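Local atomic coordinates of endo-beta-mannanase (Opitutaceae bacterium TAV5, PDB entry 7BOB), a protein that probably removes mannose units from chain ends of beta-1,4-linked mannans as a homotrimeric exo-beta-1,4-mannosidase of glycoside hydrolase family 5. Residues D65-P70 and A131-T136; S253-P258 and P293-Y298. One frame throughout, in Å; residues are numbered along the deposited sequence.

Contact 1: D65-P70 and A131-T136; sequences DFEPRP and AAYART
Tyr133, on helix 124-141, reaches across to Phe66, the last residue of the short helix 63-66, and Glu67, in the loop just after it, beyond the second strand of the (beta/alpha)8 barrel; helix 124-141 follows the third strand, so the contact joins successive beta-alpha units. Only 111 Å² is buried between the two segments, nearly all of it at these three residues. Starting down the helix, Ala131 packs on Arg177 and Met178 of helix 168-183. Tyr133 then carries the contact. Its CG lies anti to the backbone N (chi1 165°), which swings the ring out from the helix toward the loop. Phe66 CB comes to the ring edge, near its plane, 4.2 Å from CE1 of Tyr133, while the phenyl group itself turns off onto helix 75-89. Glu67, the first residue to leave helical geometry, sends an extended side chain toward the root of the tyrosine: its OE1 is 3.7 Å from Tyr133 CB, and the carboxylate plane is turned 31° from the ring. Both polar ends are buried yet supplied. Glu67 bridges from OE2 to Arg129, one turn before Tyr133 on helix 124-141, and OE1 takes the indole N-H of Trp63, whose rings also stack on Tyr133; the tyrosine hydroxyl is bonded to Leu99 O on the third strand. Further along, Ala134 packs against helix 168-183. At Thr136 the OG1 hydroxyl donates to Ala132 O over 2.8 Å from above the carbonyl plane, while Thr136 N reaches the same oxygen from the opposite face, at 2.9 Å.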
loop_
_atom_site.group_PDB
_atom_site.type_symbol
_atom_site.label_atom_id
_atom_site.label_comp_id
_atom_site.label_asym_id
_atom_site.label_seq_id
_atom_site.Cartn_x
_atom_site.Cartn_y
_atom_site.Cartn_z
ATOM N N ASP A 65 -22.287 9.653 -26.871
ATOM C CA ASP A 65 -23.496 9.895 -27.650
ATOM C C ASP A 65 -23.202 10.804 -28.831
ATOM O O ASP A 65 -23.744 10.611 -29.927
ATOM C CB ASP A 65 -24.579 10.523 -26.764
ATOM C CG ASP A 65 -25.112 9.574 -25.701
ATOM O OD1 ASP A 65 -25.330 8.380 -25.982
ATOM O OD2 ASP A 65 -25.350 10.043 -24.573
ATOM N N PHE A 66 -22.332 11.792 -28.632
ATOM C CA PHE A 66 -22.164 12.865 -29.605
ATOM C C PHE A 66 -21.021 12.614 -30.587
ATOM O O PHE A 66 -21.017 13.208 -31.671
ATOM C CB PHE A 66 -21.936 14.206 -28.888
ATOM C CG PHE A 66 -23.197 14.837 -28.335
ATOM C CD1 PHE A 66 -23.750 14.389 -27.135
ATOM C CD2 PHE A 66 -23.837 15.885 -29.019
ATOM C CE1 PHE A 66 -24.918 14.971 -26.612
ATOM C CE2 PHE A 66 -25.006 16.470 -28.504
ATOM C CZ PHE A 66 -25.553 16.012 -27.306
ATOM N N GLU A 67 -20.057 11.761 -30.249
ATOM C CA GLU A 67 -18.974 11.395 -31.163
ATOM C C GLU A 67 -18.790 9.884 -31.153
ATOM O O GLU A 67 -17.794 9.371 -30.629
ATOM C CB GLU A 67 -17.671 12.103 -30.794
ATOM C CG GLU A 67 -16.691 12.148 -31.951
ATOM C CD GLU A 67 -15.386 12.806 -31.592
ATOM O OE1 GLU A 67 -15.330 13.509 -30.564
ATOM O OE2 GLU A 67 -14.408 12.611 -32.338
ATOM N N PRO A 68 -19.744 9.138 -31.721
ATOM C CA PRO A 68 -19.647 7.671 -31.691
ATOM C C PRO A 68 -18.471 7.117 -32.475
ATOM O O PRO A 68 -18.049 5.986 -32.201
ATOM C CB PRO A 68 -20.980 7.215 -32.297
ATOM C CG PRO A 68 -21.455 8.396 -33.087
ATOM C CD PRO A 68 -21.003 9.597 -32.327
ATOM N N ARG A 69 -17.936 7.858 -33.437
ATOM C CA ARG A 69 -16.742 7.461 -34.164
ATOM C C ARG A 69 -15.827 8.673 -34.237
ATOM O O ARG A 69 -16.303 9.808 -34.154
ATOM C CB ARG A 69 -17.081 6.938 -35.583
ATOM C CG ARG A 69 -17.798 5.574 -35.582
ATOM C CD ARG A 69 -18.553 5.280 -36.902
ATOM N NE ARG A 69 -19.250 6.464 -37.417
ATOM C CZ ARG A 69 -20.446 6.887 -36.991
ATOM N NH1 ARG A 69 -21.095 6.211 -36.041
ATOM N NH2 ARG A 69 -20.999 7.987 -37.508
ATOM N N PRO A 70 -14.516 8.474 -34.355
ATOM C CA PRO A 70 -13.598 9.623 -34.224
ATOM C C PRO A 70 -13.855 10.653 -35.313
ATOM O O PRO A 70 -13.800 10.348 -36.503
ATOM C CB PRO A 70 -12.202 8.991 -34.349
ATOM C CG PRO A 70 -12.418 7.511 -34.168
ATOM C CD PRO A 70 -13.805 7.205 -34.603
ATOM N N ALA A 131 -9.909 18.302 -27.747
ATOM C CA ALA A 131 -9.973 19.699 -28.162
ATOM C C ALA A 131 -10.993 19.891 -29.280
ATOM O O ALA A 131 -11.837 20.794 -29.222
ATOM C CB ALA A 131 -8.591 20.179 -28.610
ATOM N N ALA A 132 -10.942 19.039 -30.304
ATOM C CA ALA A 132 -11.887 19.180 -31.409
ATOM C C ALA A 132 -13.316 19.023 -30.917
ATOM O O ALA A 132 -14.211 19.759 -31.343
ATOM C CB ALA A 132 -11.579 18.160 -32.497
ATOM N N TYR A 133 -13.540 18.088 -29.990
ATOM C CA TYR A 133 -14.881 17.877 -29.450
ATOM C C TYR A 133 -15.353 19.088 -28.655
ATOM O O TYR A 133 -16.520 19.483 -28.748
ATOM C CB TYR A 133 -14.894 16.622 -28.579
ATOM C CG TYR A 133 -16.098 16.473 -27.675
ATOM C CD1 TYR A 133 -17.365 16.227 -28.200
ATOM C CD2 TYR A 133 -15.959 16.548 -26.287
ATOM C CE1 TYR A 133 -18.472 16.066 -27.364
ATOM C CE2 TYR A 133 -17.052 16.398 -25.439
ATOM C CZ TYR A 133 -18.304 16.151 -25.981
ATOM O OH TYR A 133 -19.384 15.991 -25.138
ATOM N N ALA A 134 -14.462 19.694 -27.874
ATOM C CA ALA A 134 -14.851 20.889 -27.133
ATOM C C ALA A 134 -15.208 22.026 -28.082
ATOM O O ALA A 134 -16.206 22.731 -27.878
ATOM C CB ALA A 134 -13.729 21.316 -26.187
ATOM N N ARG A 135 -14.395 22.221 -29.123
ATOM C CA ARG A 135 -14.694 23.265 -30.096
ATOM C C ARG A 135 -16.008 22.985 -30.819
ATOM O O ARG A 135 -16.815 23.904 -31.022
ATOM C CB ARG A 135 -13.539 23.399 -31.089
ATOM C CG ARG A 135 -13.802 24.479 -32.134
ATOM C CD ARG A 135 -12.545 24.872 -32.892
ATOM N NE ARG A 135 -11.959 23.705 -33.548
ATOM C CZ ARG A 135 -10.825 23.112 -33.169
ATOM N NH1 ARG A 135 -10.133 23.580 -32.131
ATOM N NH2 ARG A 135 -10.378 22.047 -33.835
ATOM N N THR A 136 -16.274 21.719 -31.147
ATOM C CA THR A 136 -17.501 21.381 -31.862
ATOM C C THR A 136 -18.738 21.696 -31.036
ATOM O O THR A 136 -19.697 22.288 -31.542
ATOM C CB THR A 136 -17.510 19.912 -32.240
ATOM O OG1 THR A 136 -16.388 19.631 -33.084
ATOM C CG2 THR A 136 -18.807 19.587 -32.952
#

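Contact 2: S253-P258 and P293-Y298; sequences SGLADP and PHTDAY
Leu255 and Tyr298 approach to 5.4 Å between their CA atoms, where a type I turn from Gly254 to Asp257, closed by Asp257 N to Gly254 O at 3.0 Å, leans on a turn of helix 292-309. Leu255 makes most of this contact. With CG anti to its own carbonyl carbon (chi1 -67°), its branched end reaches the helix and divides there. CD2 rides over one face of the Tyr298 ring in a CH-pi contact, 3.9 Å from the centroid and 27° off the normal, so it is shifted toward the rim and comes within 3.5 Å of Tyr298 CG. CD1 takes the other direction, alongside Thr295, with CG2 of that residue 3.5 Å away. Closer to the backbone, Leu255 CB rests 3.8 Å from His294 O. An alanine in place of Tyr298 would probably leave the CD2 methyl without the ring face it packs on and open a gap beside the turn. Asp257, the last residue of the turn, also reaches back to the residue before it: OD2 accepts from Ser253 N at 2.9 Å through its anti lone pair, and the same oxygen forms a salt bridge with Arg569. Asp494 of the second subunit accepts from Leu255 N, which places the turn at a trimer interface. In the barrel fold, 253-258 ends the loop after strand 237-241 and leads into helix 258-272, which Asp257 N-caps through Leu259 N; Arg261 of that helix touches Tyr298 and bonds Leu255 O, so it links the turn, the start of helix 258-272 and helix 292-309.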
loop_
_atom_site.group_PDB
_atom_site.type_symbol
_atom_site.label_atom_id
_atom_site.label_comp_id
_atom_site.label_asym_id
_atom_site.label_seq_id
_atom_site.Cartn_x
_atom_site.Cartn_y
_atom_site.Cartn_z
ATOM N N SER A 253 -21.514 11.828 11.361
ATOM C CA SER A 253 -22.597 10.914 11.711
ATOM C C SER A 253 -23.894 11.167 10.957
ATOM O O SER A 253 -24.886 10.478 11.221
ATOM C CB SER A 253 -22.849 10.934 13.221
ATOM O OG SER A 253 -21.623 10.744 13.916
ATOM N N GLY A 254 -23.907 12.094 10.003
ATOM C CA GLY A 254 -25.059 12.225 9.128
ATOM C C GLY A 254 -25.798 13.545 9.200
ATOM O O GLY A 254 -25.239 14.567 9.607
ATOM N N LEU A 255 -27.070 13.524 8.802
ATOM C CA LEU A 255 -27.800 14.761 8.541
ATOM C C LEU A 255 -27.900 15.637 9.790
ATOM O O LEU A 255 -27.782 16.865 9.706
ATOM C CB LEU A 255 -29.185 14.433 8.014
ATOM C CG LEU A 255 -29.168 13.789 6.638
ATOM C CD1 LEU A 255 -30.492 13.098 6.365
ATOM C CD2 LEU A 255 -28.837 14.824 5.582
ATOM N N ALA A 256 -28.089 15.022 10.958
ATOM C CA ALA A 256 -28.236 15.779 12.205
ATOM C C ALA A 256 -26.905 16.165 12.845
ATOM O O ALA A 256 -26.910 16.935 13.814
ATOM C CB ALA A 256 -29.058 14.975 13.221
ATOM N N ASP A 257 -25.772 15.653 12.342
ATOM C CA ASP A 257 -24.480 15.898 12.986
ATOM C C ASP A 257 -23.937 17.268 12.602
ATOM O O ASP A 257 -23.774 17.546 11.410
ATOM C CB ASP A 257 -23.480 14.806 12.589
ATOM C CG ASP A 257 -22.110 14.971 13.257
ATOM O OD1 ASP A 257 -21.932 15.856 14.131
ATOM O OD2 ASP A 257 -21.196 14.214 12.891
ATOM N N PRO A 258 -23.641 18.139 13.564
ATOM C CA PRO A 258 -22.933 19.396 13.240
ATOM C C PRO A 258 -21.597 19.213 12.493
ATOM O O PRO A 258 -21.229 20.089 11.694
ATOM C CB PRO A 258 -22.703 20.030 14.622
ATOM C CG PRO A 258 -23.752 19.421 15.509
ATOM C CD PRO A 258 -24.044 18.053 14.982
ATOM N N PRO A 293 -37.803 14.714 8.353
ATOM C CA PRO A 293 -37.425 15.666 9.419
ATOM C C PRO A 293 -35.948 16.013 9.386
ATOM O O PRO A 293 -35.581 17.176 9.614
ATOM C CB PRO A 293 -37.800 14.936 10.719
ATOM C CG PRO A 293 -38.676 13.785 10.303
ATOM C CD PRO A 293 -38.289 13.433 8.904
ATOM N N HIS A 294 -35.089 15.033 9.048
ATOM C CA HIS A 294 -33.645 15.247 9.133
ATOM C C HIS A 294 -33.091 15.965 7.908
ATOM O O HIS A 294 -32.205 16.819 8.042
ATOM C CB HIS A 294 -32.943 13.913 9.354
ATOM C CG HIS A 294 -33.538 13.128 10.477
ATOM N ND1 HIS A 294 -33.510 13.570 11.785
ATOM C CD2 HIS A 294 -34.214 11.955 10.486
ATOM C CE1 HIS A 294 -34.122 12.688 12.554
ATOM N NE2 HIS A 294 -34.561 11.699 11.792
ATOM N N THR A 295 -33.586 15.636 6.707
ATOM C CA THR A 295 -33.098 16.334 5.525
ATOM C C THR A 295 -33.504 17.801 5.561
ATOM O O THR A 295 -32.742 18.685 5.143
ATOM C CB THR A 295 -33.614 15.641 4.257
ATOM O OG1 THR A 295 -35.051 15.627 4.241
ATOM C CG2 THR A 295 -33.086 14.185 4.214
ATOM N N ASP A 296 -34.685 18.079 6.107
ATOM C CA ASP A 296 -35.156 19.459 6.220
ATOM C C ASP A 296 -34.252 20.277 7.146
ATOM O O ASP A 296 -33.808 21.381 6.793
ATOM C CB ASP A 296 -36.615 19.426 6.691
ATOM C CG ASP A 296 -37.121 20.750 7.147
ATOM O OD1 ASP A 296 -37.162 21.694 6.342
ATOM O OD2 ASP A 296 -37.497 20.833 8.322
ATOM N N ALA A 297 -33.927 19.728 8.319
ATOM C CA ALA A 297 -33.037 20.440 9.240
ATOM C C ALA A 297 -31.633 20.575 8.660
ATOM O O ALA A 297 -30.983 21.619 8.827
ATOM C CB ALA A 297 -32.983 19.724 10.593
ATOM N N TYR A 298 -31.154 19.533 7.959
ATOM C CA TYR A 298 -29.836 19.604 7.339
ATOM C C TYR A 298 -29.769 20.745 6.337
ATOM O O TYR A 298 -28.815 21.537 6.335
ATOM C CB TYR A 298 -29.506 18.267 6.661
ATOM C CG TYR A 298 -28.256 18.287 5.814
ATOM C CD1 TYR A 298 -26.998 18.142 6.396
ATOM C CD2 TYR A 298 -28.331 18.419 4.430
ATOM C CE1 TYR A 298 -25.845 18.147 5.629
ATOM C CE2 TYR A 298 -27.176 18.405 3.640
ATOM C CZ TYR A 298 -25.941 18.276 4.245
ATOM O OH TYR A 298 -24.800 18.282 3.473
#

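Overall arrangement
From the N terminus, the chain leaves strand 56-62 through the short helix 63-66, passes through helix 75-89 and strand 94-101, and comes back against residues 65-70 with helix 124-141, where contact 1 closes a loop of 60 intervening residues. It completes the fourth and fifth barrel strands before contact 2 opens after strand 237-241; helix 258-272 and strand 277-282 follow, and helix 292-309 closes that smaller loop of 34 residues. The two are in series, neither nested nor crossed, with centres about 42 Å apart. Each sets the segment after one barrel strand against the helix of the next beta-alpha unit: second to third in contact 1, sixth to seventh in contact 2.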